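Local coordinates for protein insulinase family protease (Yersinia pestis, PDB 3GO9) that is a zinc-binding protein of the insulinase (M16) family that probably hydrolyses peptide bonds, at residues A[42-53]-A[383-392]. Sequence-based numbering, arbitrary orientation.
Sequences TPQRPSDRIELR and YARTDTDILM. With ZN (zinc ion), chain B.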
ATOM      1  N   THR A  42      11.908  17.566  -7.466  1.00 12.01           N
ATOM      2  CA  THR A  42      11.290  18.287  -6.351  1.00 12.18           C
ATOM      3  C   THR A  42      12.127  19.517  -5.978  1.00 13.67           C
ATOM      4  O   THR A  42      12.804  19.554  -4.947  1.00 14.53           O
ATOM      5  CB  THR A  42      11.126  17.360  -5.136  1.00 12.21           C
ATOM      6  OG1 THR A  42      12.414  16.893  -4.708  1.00 12.36           O
ATOM      7  CG2 THR A  42      10.192  16.185  -5.499  1.00 12.14           C
ATOM      8  N   PRO A  43      12.032  20.544  -6.798  1.00 15.06           N
ATOM      9  CA  PRO A  43      12.782  21.748  -6.436  1.00 17.27           C
ATOM     10  C   PRO A  43      12.200  22.419  -5.189  1.00 17.82           C
ATOM     11  O   PRO A  43      12.888  23.250  -4.608  1.00 18.58           O
ATOM     12  CB  PRO A  43      12.601  22.641  -7.683  1.00 17.81           C
ATOM     13  CG  PRO A  43      11.403  22.142  -8.344  1.00 18.26           C
ATOM     14  CD  PRO A  43      11.395  20.670  -8.117  1.00 15.87           C
ATOM     15  N   GLN A  44      10.958  22.131  -4.822  1.00 17.69           N
ATOM     16  CA  GLN A  44      10.369  22.594  -3.558  1.00 18.87           C
ATOM     17  C   GLN A  44      10.951  21.878  -2.338  1.00 18.73           C
ATOM     18  O   GLN A  44      10.716  22.307  -1.185  1.00 19.75           O
ATOM     19  CB  GLN A  44       8.840  22.436  -3.569  1.00 19.68           C
ATOM     20  CG  GLN A  44       8.262  21.032  -3.324  1.00 20.77           C
ATOM     21  CD  GLN A  44       8.401  20.061  -4.488  1.00 22.26           C
ATOM     22  OE1 GLN A  44       8.906  20.414  -5.593  1.00 17.43           O
ATOM     23  NE2 GLN A  44       7.938  18.800  -4.255  1.00 18.67           N
ATOM     24  N   ARG A  45      11.664  20.770  -2.552  1.00 16.64           N
ATOM     25  CA  ARG A  45      12.361  20.063  -1.469  1.00 15.83           C
ATOM     26  C   ARG A  45      13.865  20.038  -1.783  1.00 16.18           C
ATOM     27  O   ARG A  45      14.440  18.978  -2.008  1.00 14.74           O
ATOM     28  CB  ARG A  45      11.798  18.627  -1.344  1.00 15.93           C
ATOM     29  CG  ARG A  45      10.285  18.469  -1.074  1.00 17.53           C
ATOM     30  CD  ARG A  45       9.895  19.043   0.235  1.00 19.03           C
ATOM     31  NE  ARG A  45      10.463  18.274   1.353  1.00 16.23           N
ATOM     32  CZ  ARG A  45      10.207  18.545   2.632  1.00 18.49           C
ATOM     33  NH1 ARG A  45       9.441  19.591   2.971  1.00 18.78           N
ATOM     34  NH2 ARG A  45      10.753  17.791   3.577  1.00 19.03           N
ATOM     35  N   PRO A  46      14.518  21.220  -1.814  1.00 15.78           N
ATOM     36  CA  PRO A  46      15.792  21.291  -2.449  1.00 16.55           C
ATOM     37  C   PRO A  46      16.891  20.565  -1.692  1.00 16.15           C
ATOM     38  O   PRO A  46      17.846  20.144  -2.330  1.00 18.54           O
ATOM     39  CB  PRO A  46      16.070  22.807  -2.512  1.00 17.24           C
ATOM     40  CG  PRO A  46      15.295  23.348  -1.394  1.00 16.57           C
ATOM     41  CD  PRO A  46      14.034  22.561  -1.437  1.00 16.73           C
ATOM     42  N   SER A  47      16.712  20.385  -0.371  1.00 16.19           N
ATOM     43  CA  SER A  47      17.694  19.783   0.515  1.00 18.48           C
ATOM     44  C   SER A  47      17.318  18.379   1.028  1.00 17.18           C
ATOM     45  O   SER A  47      18.082  17.769   1.795  1.00 17.46           O
ATOM     46  CB  SER A  47      17.961  20.724   1.698  1.00 18.45           C
ATOM     47  OG  SER A  47      16.846  20.822   2.558  1.00 23.08           O
ATOM     48  N   ASP A  48      16.161  17.855   0.588  1.00 14.50           N
ATOM     49  CA  ASP A  48      15.670  16.600   1.097  1.00 12.47           C
ATOM     50  C   ASP A  48      16.430  15.416   0.422  1.00 11.36           C
ATOM     51  O   ASP A  48      17.076  15.549  -0.618  1.00 10.99           O
ATOM     52  CB  ASP A  48      14.186  16.539   0.790  1.00 13.31           C
ATOM     53  CG  ASP A  48      13.407  15.714   1.753  1.00 14.54           C
ATOM     54  OD1 ASP A  48      13.998  14.945   2.584  1.00 19.00           O
ATOM     55  OD2 ASP A  48      12.163  15.818   1.648  1.00 13.47           O
ATOM     56  N   ARG A  49      16.326  14.254   1.029  1.00 10.80           N
ATOM     57  CA  ARG A  49      17.008  13.058   0.534  1.00  8.76           C
ATOM     58  C   ARG A  49      16.412  12.603  -0.808  1.00 10.03           C
ATOM     59  O   ARG A  49      15.217  12.863  -1.126  1.00 11.68           O
ATOM     60  CB  ARG A  49      16.909  11.938   1.586  1.00 10.31           C
ATOM     61  CG  ARG A  49      17.710  12.244   2.889  1.00  9.94           C
ATOM     62  CD  ARG A  49      17.758  11.057   3.770  1.00 10.06           C
ATOM     63  NE  ARG A  49      18.699   9.999   3.380  1.00 10.48           N
ATOM     64  CZ  ARG A  49      20.006   9.971   3.665  1.00 10.54           C
ATOM     65  NH1 ARG A  49      20.556  10.973   4.350  1.00 13.25           N
ATOM     66  NH2 ARG A  49      20.759   8.960   3.322  1.00 13.02           N
ATOM     67  N   ILE A  50      17.264  11.967  -1.600  1.00  9.31           N
ATOM     68  CA  ILE A  50      16.875  11.502  -2.947  1.00  8.93           C
ATOM     69  C   ILE A  50      16.435  10.098  -2.744  1.00  8.16           C
ATOM     70  O   ILE A  50      17.233   9.251  -2.286  1.00  9.32           O
ATOM     71  CB  ILE A  50      18.029  11.564  -3.909  1.00  9.57           C
ATOM     72  CG1 ILE A  50      18.654  12.951  -3.967  1.00 12.20           C
ATOM     73  CG2 ILE A  50      17.663  11.049  -5.326  1.00 11.74           C
ATOM     74  CD1 ILE A  50      17.679  14.043  -4.128  1.00 13.52           C
ATOM     75  N   GLU A  51      15.191   9.785  -3.158  1.00  7.96           N
ATOM     76  CA  GLU A  51      14.626   8.447  -2.980  1.00  7.31           C
ATOM     77  C   GLU A  51      14.595   7.678  -4.293  1.00  8.24           C
ATOM     78  O   GLU A  51      14.112   8.184  -5.282  1.00  8.08           O
ATOM     79  CB  GLU A  51      13.211   8.525  -2.405  1.00  7.39           C
ATOM     80  CG  GLU A  51      13.120   9.233  -1.051  1.00  7.94           C
ATOM     81  CD  GLU A  51      13.800   8.444   0.059  1.00  9.61           C
ATOM     82  OE1 GLU A  51      13.738   7.193   0.019  1.00  9.67           O
ATOM     83  OE2 GLU A  51      14.368   9.071   1.005  1.00 10.47           O
ATOM     84  N   LEU A  52      15.126   6.450  -4.273  1.00  6.72           N
ATOM     85  CA  LEU A  52      15.124   5.574  -5.422  1.00  7.76           C
ATOM     86  C   LEU A  52      14.390   4.281  -5.070  1.00  6.53           C
ATOM     87  O   LEU A  52      14.603   3.676  -3.995  1.00  8.09           O
ATOM     88  CB  LEU A  52      16.564   5.257  -5.869  1.00  7.86           C
ATOM     89  CG  LEU A  52      17.431   6.424  -6.344  1.00 10.84           C
ATOM     90  CD1 LEU A  52      18.161   7.003  -5.186  1.00 15.25           C
ATOM     91  CD2 LEU A  52      18.460   5.877  -7.314  1.00 18.20           C
ATOM     92  N   ARG A  53      13.569   3.789  -5.993  1.00  7.84           N
ATOM     93  CA  ARG A  53      12.881   2.535  -5.785  1.00  8.12           C
ATOM     94  C   ARG A  53      12.985   1.744  -7.091  1.00  9.08           C
ATOM     95  O   ARG A  53      12.703   2.293  -8.166  1.00  9.74           O
ATOM     96  CB  ARG A  53      11.397   2.752  -5.415  1.00  7.82           C
ATOM     97  CG  ARG A  53      11.231   3.576  -4.190  1.00  6.55           C
ATOM     98  CD  ARG A  53      11.509   2.836  -2.899  1.00  9.32           C
ATOM     99  NE  ARG A  53      11.125   3.741  -1.822  1.00  9.53           N
ATOM    100  CZ  ARG A  53      11.899   4.713  -1.338  1.00  8.56           C
ATOM    101  NH1 ARG A  53      13.145   4.860  -1.710  1.00  8.79           N
ATOM    102  NH2 ARG A  53      11.418   5.598  -0.481  1.00  8.95           N
ATOM    103  N   TYR A 383       1.496  19.970   0.339  1.00 15.62           N
ATOM    104  CA  TYR A 383       2.436  19.483  -0.647  1.00 15.40           C
ATOM    105  C   TYR A 383       3.823  19.983  -0.422  1.00 14.70           C
ATOM    106  O   TYR A 383       4.809  19.197  -0.464  1.00 13.53           O
ATOM    107  CB  TYR A 383       1.943  19.807  -2.087  1.00 16.17           C
ATOM    108  CG  TYR A 383       2.852  19.237  -3.156  1.00 18.05           C
ATOM    109  CD1 TYR A 383       2.819  17.901  -3.455  1.00 22.26           C
ATOM    110  CD2 TYR A 383       3.760  20.033  -3.819  1.00 22.35           C
ATOM    111  CE1 TYR A 383       3.671  17.342  -4.418  1.00 23.62           C
ATOM    112  CE2 TYR A 383       4.632  19.493  -4.766  1.00 24.85           C
ATOM    113  CZ  TYR A 383       4.580  18.156  -5.062  1.00 27.37           C
ATOM    114  OH  TYR A 383       5.441  17.604  -6.008  1.00 31.83           O
ATOM    115  N   ALA A 384       3.947  21.291  -0.179  1.00 12.74           N
ATOM    116  CA  ALA A 384       5.282  21.866   0.040  1.00 13.34           C
ATOM    117  C   ALA A 384       6.027  21.281   1.211  1.00 12.84           C
ATOM    118  O   ALA A 384       7.271  21.284   1.225  1.00 14.56           O
ATOM    119  CB  ALA A 384       5.172  23.351   0.250  1.00 12.88           C
ATOM    120  N   ARG A 385       5.285  20.813   2.192  1.00 12.04           N
ATOM    121  CA  ARG A 385       5.823  20.315   3.453  1.00 13.88           C
ATOM    122  C   ARG A 385       6.030  18.789   3.398  1.00 13.42           C
ATOM    123  O   ARG A 385       6.401  18.197   4.405  1.00 13.81           O
ATOM    124  CB  ARG A 385       4.898  20.674   4.613  1.00 14.69           C
ATOM    125  CG  ARG A 385       4.785  22.180   4.884  1.00 19.85           C
ATOM    126  CD  ARG A 385       3.587  22.545   5.808  1.00 25.63           C
ATOM    127  NE  ARG A 385       3.667  21.845   7.088  1.00 30.24           N
ATOM    128  CZ  ARG A 385       4.123  22.350   8.250  1.00 35.38           C
ATOM    129  NH1 ARG A 385       4.162  21.567   9.332  1.00 39.10           N
ATOM    130  NH2 ARG A 385       4.543  23.613   8.365  1.00 38.45           N
ATOM    131  N   THR A 386       5.781  18.185   2.246  1.00 12.03           N
ATOM    132  CA  THR A 386       5.818  16.710   2.119  1.00 11.36           C
ATOM    133  C   THR A 386       7.224  16.193   1.746  1.00 11.67           C
ATOM    134  O   THR A 386       7.789  16.479   0.689  1.00 11.53           O
ATOM    135  CB  THR A 386       4.769  16.199   1.135  1.00 10.56           C
ATOM    136  OG1 THR A 386       3.470  16.665   1.561  1.00 11.83           O
ATOM    137  CG2 THR A 386       4.719  14.664   1.096  1.00 10.74           C
ATOM    138  N   ASP A 387       7.756  15.388   2.664  1.00 11.08           N
ATOM    139  CA  ASP A 387       9.060  14.707   2.535  1.00 10.49           C
ATOM    140  C   ASP A 387       9.051  13.844   1.241  1.00  9.09           C
ATOM    141  O   ASP A 387       8.074  13.238   0.852  1.00  9.69           O
ATOM    142  CB  ASP A 387       9.183  13.812   3.776  1.00 11.72           C
ATOM    143  CG  ASP A 387      10.538  13.139   3.971  1.00 13.79           C
ATOM    144  OD1 ASP A 387      11.176  12.745   3.003  1.00 12.13           O
ATOM    145  OD2 ASP A 387      10.909  12.939   5.152  1.00 12.57           O
ATOM    146  N   THR A 388      10.188  13.834   0.566  1.00  8.34           N
ATOM    147  CA  THR A 388      10.385  13.001  -0.638  1.00  8.95           C
ATOM    148  C   THR A 388       9.997  11.531  -0.432  1.00  7.98           C
ATOM    149  O   THR A 388       9.456  10.920  -1.319  1.00  8.88           O
ATOM    150  CB  THR A 388      11.817  13.112  -1.169  1.00  9.31           C
ATOM    151  OG1 THR A 388      12.726  12.853  -0.095  1.00  8.32           O
ATOM    152  CG2 THR A 388      12.092  14.510  -1.762  1.00  9.61           C
ATOM    153  N   ASP A 389      10.229  10.977   0.750  1.00  8.30           N
ATOM    154  CA  ASP A 389       9.787   9.587   0.943  1.00  8.85           C
ATOM    155  C   ASP A 389       8.273   9.367   0.950  1.00  8.65           C
ATOM    156  O   ASP A 389       7.768   8.300   0.562  1.00  8.58           O
ATOM    157  CB  ASP A 389      10.440   8.936   2.144  1.00  9.66           C
ATOM    158  CG  ASP A 389       9.803   9.324   3.466  1.00  9.82           C
ATOM    159  OD1 ASP A 389       8.758   8.775   3.804  1.00 10.68           O
ATOM    160  OD2 ASP A 389      10.355  10.192   4.128  1.00 12.07           O
ATOM    161  N   ILE A 390       7.518  10.390   1.377  1.00  8.29           N
ATOM    162  CA  ILE A 390       6.073  10.354   1.340  1.00  9.86           C
ATOM    163  C   ILE A 390       5.551  10.509  -0.087  1.00  9.08           C
ATOM    164  O   ILE A 390       4.619   9.765  -0.512  1.00 10.09           O
ATOM    165  CB  ILE A 390       5.422  11.370   2.323  1.00  9.23           C
ATOM    166  CG1 ILE A 390       5.817  10.995   3.762  1.00 12.01           C
ATOM    167  CG2 ILE A 390       3.869  11.379   2.137  1.00 10.12           C
ATOM    168  CD1 ILE A 390       5.488  12.082   4.791  1.00 13.53           C
ATOM    169  N   LEU A 391       6.148  11.446  -0.849  1.00  8.88           N
ATOM    170  CA  LEU A 391       5.843  11.551  -2.262  1.00  9.23           C
ATOM    171  C   LEU A 391       6.055  10.189  -2.940  1.00  8.52           C
ATOM    172  O   LEU A 391       5.267   9.779  -3.814  1.00  9.55           O
ATOM    173  CB  LEU A 391       6.709  12.631  -2.938  1.00  9.68           C
ATOM    174  CG  LEU A 391       6.537  14.054  -2.455  1.00 10.85           C
ATOM    175  CD1 LEU A 391       7.581  15.020  -3.118  1.00 11.80           C
ATOM    176  CD2 LEU A 391       5.103  14.558  -2.679  1.00 12.39           C
HETATM  177  N   MSE A 392       7.157   9.533  -2.587  1.00  8.54           N
HETATM  178  CA  MSE A 392       7.485   8.236  -3.190  1.00  7.99           C
HETATM  179  C   MSE A 392       6.470   7.183  -2.816  1.00  7.76           C
HETATM  180  O   MSE A 392       5.989   6.458  -3.705  1.00  9.85           O
HETATM  181  CB  MSE A 392       8.901   7.775  -2.847  1.00  8.41           C
HETATM  182  CG  MSE A 392       9.206   6.415  -3.371  1.00  7.57           C
HETATM  183 SE   MSE A 392       9.291   6.424  -5.360  0.60  8.66          SE
HETATM  184  CE  MSE A 392      11.078   7.132  -5.518  1.00  9.13           C
TER
HETATM  185 ZN    ZN B 601      12.545  11.192   4.358  1.00 11.69          ZN
HETATM  186  O   HOH W   1       6.993  18.168  -1.563  1.00 16.37           O
HETATM  187  O   HOH W   2       8.865  23.226   0.370  1.00 29.45           O
HETATM  188  O   HOH W   3      14.093  13.062   4.446  1.00 14.37           O
HETATM  189  O   HOH W   4      13.203  11.065   2.105  1.00  9.57           O
HETATM  190  O   HOH W   5       8.830   5.727   0.858  1.00 10.82           O
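Y383 meets Q44, amide and ring planes 26° apart and Q44 NE2 3.4 Å from Y383 CE2; a water ties that NE2 to the carbonyls of Y383 and T386. A384 O receives R45 NH1 on a lone pair, 3.3 Å away, and a second water links it to Q44 O. The peptide between T386 and D387 lies over one face of the R45 guanidinium, whose edge, through NE and NH2, grips D48 OD2 in a side-on salt bridge. D387 is the N-cap of helix 388-401, its OD1 accepting from D389 N, and both its carboxylate oxygens clasp the zinc ion. T388, in the first turn, is held twice: its N donates to D48 OD2 (3.0 Å, 168°), giving that oxygen three donors, and its OG1, placed between backbone N and carbonyl carbon (chi1 52°), donates to R49 O at 2.7 Å. A water bound to the zinc ion joins T388 OG1 to E51 OE2, which also bonds S119. D389 OD2 binds the zinc ion at 2.4 Å, and OD1 salt-bridges R102. L391 CD1 meets T42 CG2 tip to tip, 3.7 Å apart, while selenomethionine M392 lays CG over a face of the R53 guanidinium. This docks a helix start from the C-terminal half on loop 42-49 and the start of strand 50-56 in the Insulinase (M16) family region, beside a zinc site completed by D99 and E101.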